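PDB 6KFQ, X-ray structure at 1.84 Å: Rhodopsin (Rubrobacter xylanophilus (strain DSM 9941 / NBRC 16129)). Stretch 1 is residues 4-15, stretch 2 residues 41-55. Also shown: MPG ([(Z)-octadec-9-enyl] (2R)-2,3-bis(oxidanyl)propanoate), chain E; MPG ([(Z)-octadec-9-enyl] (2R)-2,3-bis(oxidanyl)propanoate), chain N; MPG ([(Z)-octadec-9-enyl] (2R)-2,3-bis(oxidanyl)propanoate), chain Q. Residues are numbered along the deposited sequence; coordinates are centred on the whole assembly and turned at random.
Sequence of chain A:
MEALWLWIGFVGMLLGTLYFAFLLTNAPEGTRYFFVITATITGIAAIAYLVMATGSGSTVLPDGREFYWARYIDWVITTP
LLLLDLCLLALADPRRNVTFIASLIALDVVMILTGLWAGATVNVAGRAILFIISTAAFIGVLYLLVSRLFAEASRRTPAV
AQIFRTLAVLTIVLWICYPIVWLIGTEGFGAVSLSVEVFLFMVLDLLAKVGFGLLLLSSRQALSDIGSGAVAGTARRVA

Stretch 1 4-15: LWLWIGFVGMLL
Stretch 2 41-55: ITGIAAIAYLVMATG

Two transmembrane helices of the rhodopsin, 4-15 and 41-53, pack nearly antiparallel: the angle between their N-to-C directions is 156° and their axes approach to 7.9 Å. The register pairs L6 with A53 (CA-CA 5.0 Å), F10 with Y49 (CA-CA 4.9 Å) and M13 with A46 (CA-CA 4.8 Å). Both segments keep i-to-i+4 backbone hydrogen bonding; T54 (phi/psi -88/9) leaves helical geometry, and G55 turns to 90/10. No hydrogen bond crosses the interface; the 711 Å² buried between the stretches is closed by apolar packing and CH-pi contacts.

The clearest bump is M13 (chi m, m, t), which points toward helix 41-53 and fills the hollow among T42, A45, A46 and Y49: M13 CB lies 3.5 Å from T42 O and 3.7 Å from A46 CB, and M13 SD lies 3.7 Å from A45 CB. The short alanines leave room for it. Midway, G9 provides the hollow and Y49 (chi1 -92°, between wells; chi2 98°) the bump. G9 CA sits over one face of the Y49 ring, 4.0 Å from the centroid, and a CB on G9 would come 2.4 Å from Y49 CD2, a clash. L6 (m, t) fits beside that ring, L6 CD2 3.9 Å from Y49 CE2 and also 3.9 Å from M52 CB, while L6 CB meets A53 CB at 3.9 Å.

Along the flank, F10 (t, chi2 65°) presents a face to L50 (t, p), whose CD1 stands 4.0 Å from the F10 ring centroid; at the ring edge, F10 CD1 reaches A46 O at 3.2 Å. W7 (m, chi2 116°) starts away, but its indole comes back over A53, with A53 CB 3.8 Å from the centroid of the W7 six-membered ring and W7 CZ3 3.7 Å from L50 CD1. The MPG molecule of chain E runs alongside, its C11 3.8 Å from L50 CD2.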

# COMPACT_ATOMS: atom_id res chain seq x y z
N LEU A 4 -13.07 3.32 -16.88
CA LEU A 4 -12.81 1.90 -17.07
C LEU A 4 -11.81 1.38 -16.04
O LEU A 4 -12.05 0.36 -15.39
CB LEU A 4 -12.29 1.64 -18.48
CG LEU A 4 -11.75 0.22 -18.69
CD1 LEU A 4 -12.80 -0.86 -18.32
CD2 LEU A 4 -11.30 0.06 -20.12
N TRP A 5 -10.68 2.07 -15.88
CA TRP A 5 -9.67 1.58 -14.95
C TRP A 5 -10.16 1.62 -13.51
O TRP A 5 -9.76 0.78 -12.70
CB TRP A 5 -8.38 2.40 -15.10
CG TRP A 5 -8.02 2.65 -16.54
CD1 TRP A 5 -7.74 3.86 -17.12
CD2 TRP A 5 -7.91 1.68 -17.59
NE1 TRP A 5 -7.46 3.70 -18.45
CE2 TRP A 5 -7.56 2.37 -18.77
CE3 TRP A 5 -8.07 0.29 -17.64
CZ2 TRP A 5 -7.38 1.72 -19.98
CZ3 TRP A 5 -7.89 -0.35 -18.85
CH2 TRP A 5 -7.55 0.36 -20.01
N LEU A 6 -11.02 2.58 -13.17
CA LEU A 6 -11.55 2.62 -11.81
C LEU A 6 -12.50 1.45 -11.55
O LEU A 6 -12.54 0.91 -10.43
CB LEU A 6 -12.26 3.96 -11.57
CG LEU A 6 -11.33 5.18 -11.63
CD1 LEU A 6 -12.15 6.47 -11.66
CD2 LEU A 6 -10.34 5.19 -10.46
N TRP A 7 -13.28 1.05 -12.55
CA TRP A 7 -14.17 -0.09 -12.35
C TRP A 7 -13.39 -1.40 -12.26
O TRP A 7 -13.73 -2.28 -11.45
CB TRP A 7 -15.20 -0.16 -13.47
CG TRP A 7 -16.38 0.73 -13.24
CD1 TRP A 7 -16.75 1.80 -14.00
CD2 TRP A 7 -17.34 0.62 -12.18
NE1 TRP A 7 -17.89 2.37 -13.47
CE2 TRP A 7 -18.27 1.67 -12.36
CE3 TRP A 7 -17.49 -0.24 -11.09
CZ2 TRP A 7 -19.34 1.87 -11.50
CZ3 TRP A 7 -18.56 -0.04 -10.24
CH2 TRP A 7 -19.48 1.01 -10.45
N ILE A 8 -12.35 -1.54 -13.08
CA ILE A 8 -11.48 -2.71 -12.96
C ILE A 8 -10.82 -2.73 -11.60
O ILE A 8 -10.73 -3.79 -10.95
CB ILE A 8 -10.43 -2.70 -14.09
CG1 ILE A 8 -11.09 -3.01 -15.45
CG2 ILE A 8 -9.31 -3.70 -13.78
CD1 ILE A 8 -10.15 -2.71 -16.61
N GLY A 9 -10.33 -1.58 -11.13
CA GLY A 9 -9.76 -1.53 -9.80
C GLY A 9 -10.74 -1.99 -8.74
O GLY A 9 -10.40 -2.78 -7.85
N PHE A 10 -11.99 -1.52 -8.82
CA PHE A 10 -13.01 -1.94 -7.87
C PHE A 10 -13.20 -3.46 -7.89
O PHE A 10 -13.12 -4.12 -6.85
CB PHE A 10 -14.34 -1.26 -8.19
CG PHE A 10 -15.49 -1.82 -7.41
CD1 PHE A 10 -15.53 -1.70 -6.02
CD2 PHE A 10 -16.52 -2.50 -8.04
CE1 PHE A 10 -16.58 -2.22 -5.29
CE2 PHE A 10 -17.58 -3.02 -7.32
CZ PHE A 10 -17.61 -2.89 -5.94
N VAL A 11 -13.47 -4.02 -9.07
CA VAL A 11 -13.75 -5.45 -9.15
C VAL A 11 -12.54 -6.26 -8.71
O VAL A 11 -12.66 -7.24 -7.97
CB VAL A 11 -14.22 -5.82 -10.57
CG1 VAL A 11 -14.40 -7.32 -10.70
CG2 VAL A 11 -15.53 -5.10 -10.88
N GLY A 12 -11.34 -5.84 -9.12
CA GLY A 12 -10.14 -6.55 -8.69
C GLY A 12 -9.98 -6.57 -7.18
O GLY A 12 -9.66 -7.60 -6.59
N MET A 13 -10.17 -5.41 -6.54
CA MET A 13 -10.06 -5.35 -5.08
C MET A 13 -11.20 -6.10 -4.42
O MET A 13 -11.01 -6.76 -3.38
CB MET A 13 -10.05 -3.90 -4.61
CG MET A 13 -8.87 -3.09 -5.10
SD MET A 13 -7.33 -3.75 -4.44
CE MET A 13 -6.18 -2.53 -5.07
N LEU A 14 -12.40 -6.02 -5.00
CA LEU A 14 -13.53 -6.75 -4.46
C LEU A 14 -13.28 -8.24 -4.50
O LEU A 14 -13.44 -8.94 -3.49
CB LEU A 14 -14.81 -6.39 -5.23
CG LEU A 14 -16.05 -7.17 -4.81
CD1 LEU A 14 -16.25 -7.05 -3.31
CD2 LEU A 14 -17.27 -6.65 -5.56
N LEU A 15 -12.86 -8.76 -5.66
CA LEU A 15 -12.61 -10.19 -5.78
C LEU A 15 -11.49 -10.62 -4.84
O LEU A 15 -11.55 -11.69 -4.23
CB LEU A 15 -12.26 -10.55 -7.22
CG LEU A 15 -13.37 -10.44 -8.26
CD1 LEU A 15 -12.83 -10.87 -9.61
CD2 LEU A 15 -14.57 -11.30 -7.86
N ILE A 41 -7.10 -4.57 3.81
CA ILE A 41 -6.34 -3.79 2.84
C ILE A 41 -7.09 -3.72 1.51
O ILE A 41 -7.33 -2.64 0.97
CB ILE A 41 -4.93 -4.37 2.66
CG1 ILE A 41 -4.09 -4.10 3.92
CG2 ILE A 41 -4.25 -3.81 1.40
CD1 ILE A 41 -2.79 -4.90 3.99
N THR A 42 -7.50 -4.88 0.98
CA THR A 42 -8.19 -4.88 -0.30
C THR A 42 -9.60 -4.32 -0.18
O THR A 42 -10.09 -3.67 -1.11
CB THR A 42 -8.21 -6.28 -0.90
OG1 THR A 42 -8.70 -7.22 0.07
CG2 THR A 42 -6.80 -6.69 -1.36
N GLY A 43 -10.25 -4.56 0.96
CA GLY A 43 -11.61 -4.07 1.14
C GLY A 43 -11.68 -2.55 1.16
O GLY A 43 -12.55 -1.95 0.53
N ILE A 44 -10.76 -1.91 1.89
CA ILE A 44 -10.69 -0.45 1.89
C ILE A 44 -10.40 0.06 0.49
O ILE A 44 -11.01 1.03 0.02
CB ILE A 44 -9.64 0.04 2.90
CG1 ILE A 44 -10.14 -0.14 4.34
CG2 ILE A 44 -9.27 1.51 2.64
CD1 ILE A 44 -11.28 0.79 4.70
N ALA A 45 -9.47 -0.59 -0.22
CA ALA A 45 -9.19 -0.20 -1.59
C ALA A 45 -10.42 -0.39 -2.48
O ALA A 45 -10.69 0.45 -3.35
CB ALA A 45 -8.00 -1.00 -2.13
N ALA A 46 -11.18 -1.47 -2.27
CA ALA A 46 -12.40 -1.66 -3.05
C ALA A 46 -13.36 -0.50 -2.85
O ALA A 46 -13.94 0.01 -3.82
CB ALA A 46 -13.08 -2.98 -2.67
N ILE A 47 -13.51 -0.04 -1.60
CA ILE A 47 -14.41 1.08 -1.31
C ILE A 47 -13.92 2.36 -2.00
O ILE A 47 -14.71 3.08 -2.62
CB ILE A 47 -14.54 1.28 0.21
CG1 ILE A 47 -15.26 0.09 0.85
CG2 ILE A 47 -15.28 2.57 0.52
CD1 ILE A 47 -15.23 0.09 2.37
N ALA A 48 -12.63 2.65 -1.90
CA ALA A 48 -12.11 3.84 -2.56
C ALA A 48 -12.34 3.80 -4.06
O ALA A 48 -12.78 4.79 -4.66
CB ALA A 48 -10.61 4.01 -2.26
N TYR A 49 -12.06 2.65 -4.68
CA TYR A 49 -12.25 2.53 -6.12
C TYR A 49 -13.72 2.66 -6.51
O TYR A 49 -14.04 3.24 -7.55
CB TYR A 49 -11.65 1.22 -6.63
CG TYR A 49 -10.22 1.41 -7.08
CD1 TYR A 49 -9.16 1.09 -6.25
CD2 TYR A 49 -9.94 1.94 -8.33
CE1 TYR A 49 -7.84 1.27 -6.66
CE2 TYR A 49 -8.63 2.14 -8.75
CZ TYR A 49 -7.59 1.80 -7.91
OH TYR A 49 -6.29 2.00 -8.33
N LEU A 50 -14.63 2.13 -5.68
CA LEU A 50 -16.05 2.30 -5.97
C LEU A 50 -16.45 3.77 -5.89
O LEU A 50 -17.18 4.27 -6.75
CB LEU A 50 -16.90 1.47 -5.00
CG LEU A 50 -18.40 1.40 -5.26
CD1 LEU A 50 -18.70 1.04 -6.71
CD2 LEU A 50 -19.04 0.39 -4.31
N VAL A 51 -15.96 4.47 -4.87
CA VAL A 51 -16.24 5.90 -4.73
C VAL A 51 -15.76 6.65 -5.96
O VAL A 51 -16.51 7.42 -6.57
CB VAL A 51 -15.60 6.45 -3.43
CG1 VAL A 51 -15.68 7.96 -3.41
CG2 VAL A 51 -16.31 5.87 -2.22
N MET A 52 -14.50 6.43 -6.35
CA MET A 52 -13.98 7.11 -7.53
C MET A 52 -14.69 6.66 -8.81
O MET A 52 -14.95 7.49 -9.69
CB MET A 52 -12.48 6.87 -7.65
CG MET A 52 -11.70 7.42 -6.45
SD MET A 52 -9.93 7.32 -6.76
CE MET A 52 -9.58 5.60 -6.42
N ALA A 53 -15.02 5.37 -8.92
CA ALA A 53 -15.67 4.87 -10.13
C ALA A 53 -17.05 5.48 -10.32
O ALA A 53 -17.47 5.71 -11.46
CB ALA A 53 -15.80 3.34 -10.09
N THR A 54 -17.77 5.75 -9.23
CA THR A 54 -19.10 6.34 -9.32
C THR A 54 -19.06 7.86 -9.35
O THR A 54 -20.12 8.50 -9.25
CB THR A 54 -19.97 5.85 -8.17
OG1 THR A 54 -19.34 6.14 -6.92
CG2 THR A 54 -20.18 4.34 -8.27
N GLY A 55 -17.88 8.46 -9.46
CA GLY A 55 -17.76 9.89 -9.65
C GLY A 55 -17.66 10.73 -8.40
O GLY A 55 -17.73 11.96 -8.50
C2 MPG E . -27.86 5.37 -1.48
C3 MPG E . -27.85 4.08 -2.25
C4 MPG E . -26.49 3.42 -2.28
C5 MPG E . -26.38 2.26 -3.22
C6 MPG E . -25.03 1.59 -3.19
C7 MPG E . -24.91 0.35 -4.07
C8 MPG E . -23.69 -0.45 -3.77
C9 MPG E . -23.66 -0.90 -2.34
C10 MPG E . -22.68 -1.50 -1.73
C11 MPG E . -21.30 -1.79 -2.25
C12 MPG E . -20.58 -2.78 -1.39
C13 MPG E . -19.16 -3.11 -1.83
C14 MPG E . -18.13 -2.05 -1.53
C15 MPG E . -16.84 -2.60 -0.98
C16 MPG E . -16.96 -3.18 0.41
C17 MPG E . -15.80 -4.02 0.89
C18 MPG E . -15.67 -5.33 0.15
O1 MPG E . -28.86 6.13 -3.48
C1 MPG E . -28.82 6.35 -2.05
CXD MPG E . -29.84 6.48 -5.59
O2 MPG E . -28.70 6.04 -6.32
C21 MPG E . -30.73 7.38 -6.42
O3 MPG E . -29.93 8.24 -7.23
O4 MPG E . -29.62 8.20 -3.93
CX3 MPG E . -29.44 7.05 -4.24
C13 MPG N . -12.46 7.68 0.61
C14 MPG N . -13.03 6.29 0.52
C15 MPG N . -12.05 5.19 0.83
C16 MPG N . -11.75 5.00 2.30
C17 MPG N . -12.88 4.37 3.08
C18 MPG N . -12.58 4.21 4.55
C7 MPG Q . -9.69 9.00 -23.20
C8 MPG Q . -8.23 8.76 -23.37
C9 MPG Q . -7.86 7.32 -23.54
C10 MPG Q . -6.99 6.66 -22.80
C11 MPG Q . -6.53 5.25 -22.99
C12 MPG Q . -5.56 4.80 -21.94
C13 MPG Q . -4.99 3.41 -22.17
C14 MPG Q . -4.02 2.95 -21.10
C15 MPG Q . -3.38 1.60 -21.38
C16 MPG Q . -4.33 0.43 -21.38
C17 MPG Q . -3.68 -0.91 -21.63
C18 MPG Q . -4.60 -2.09 -21.46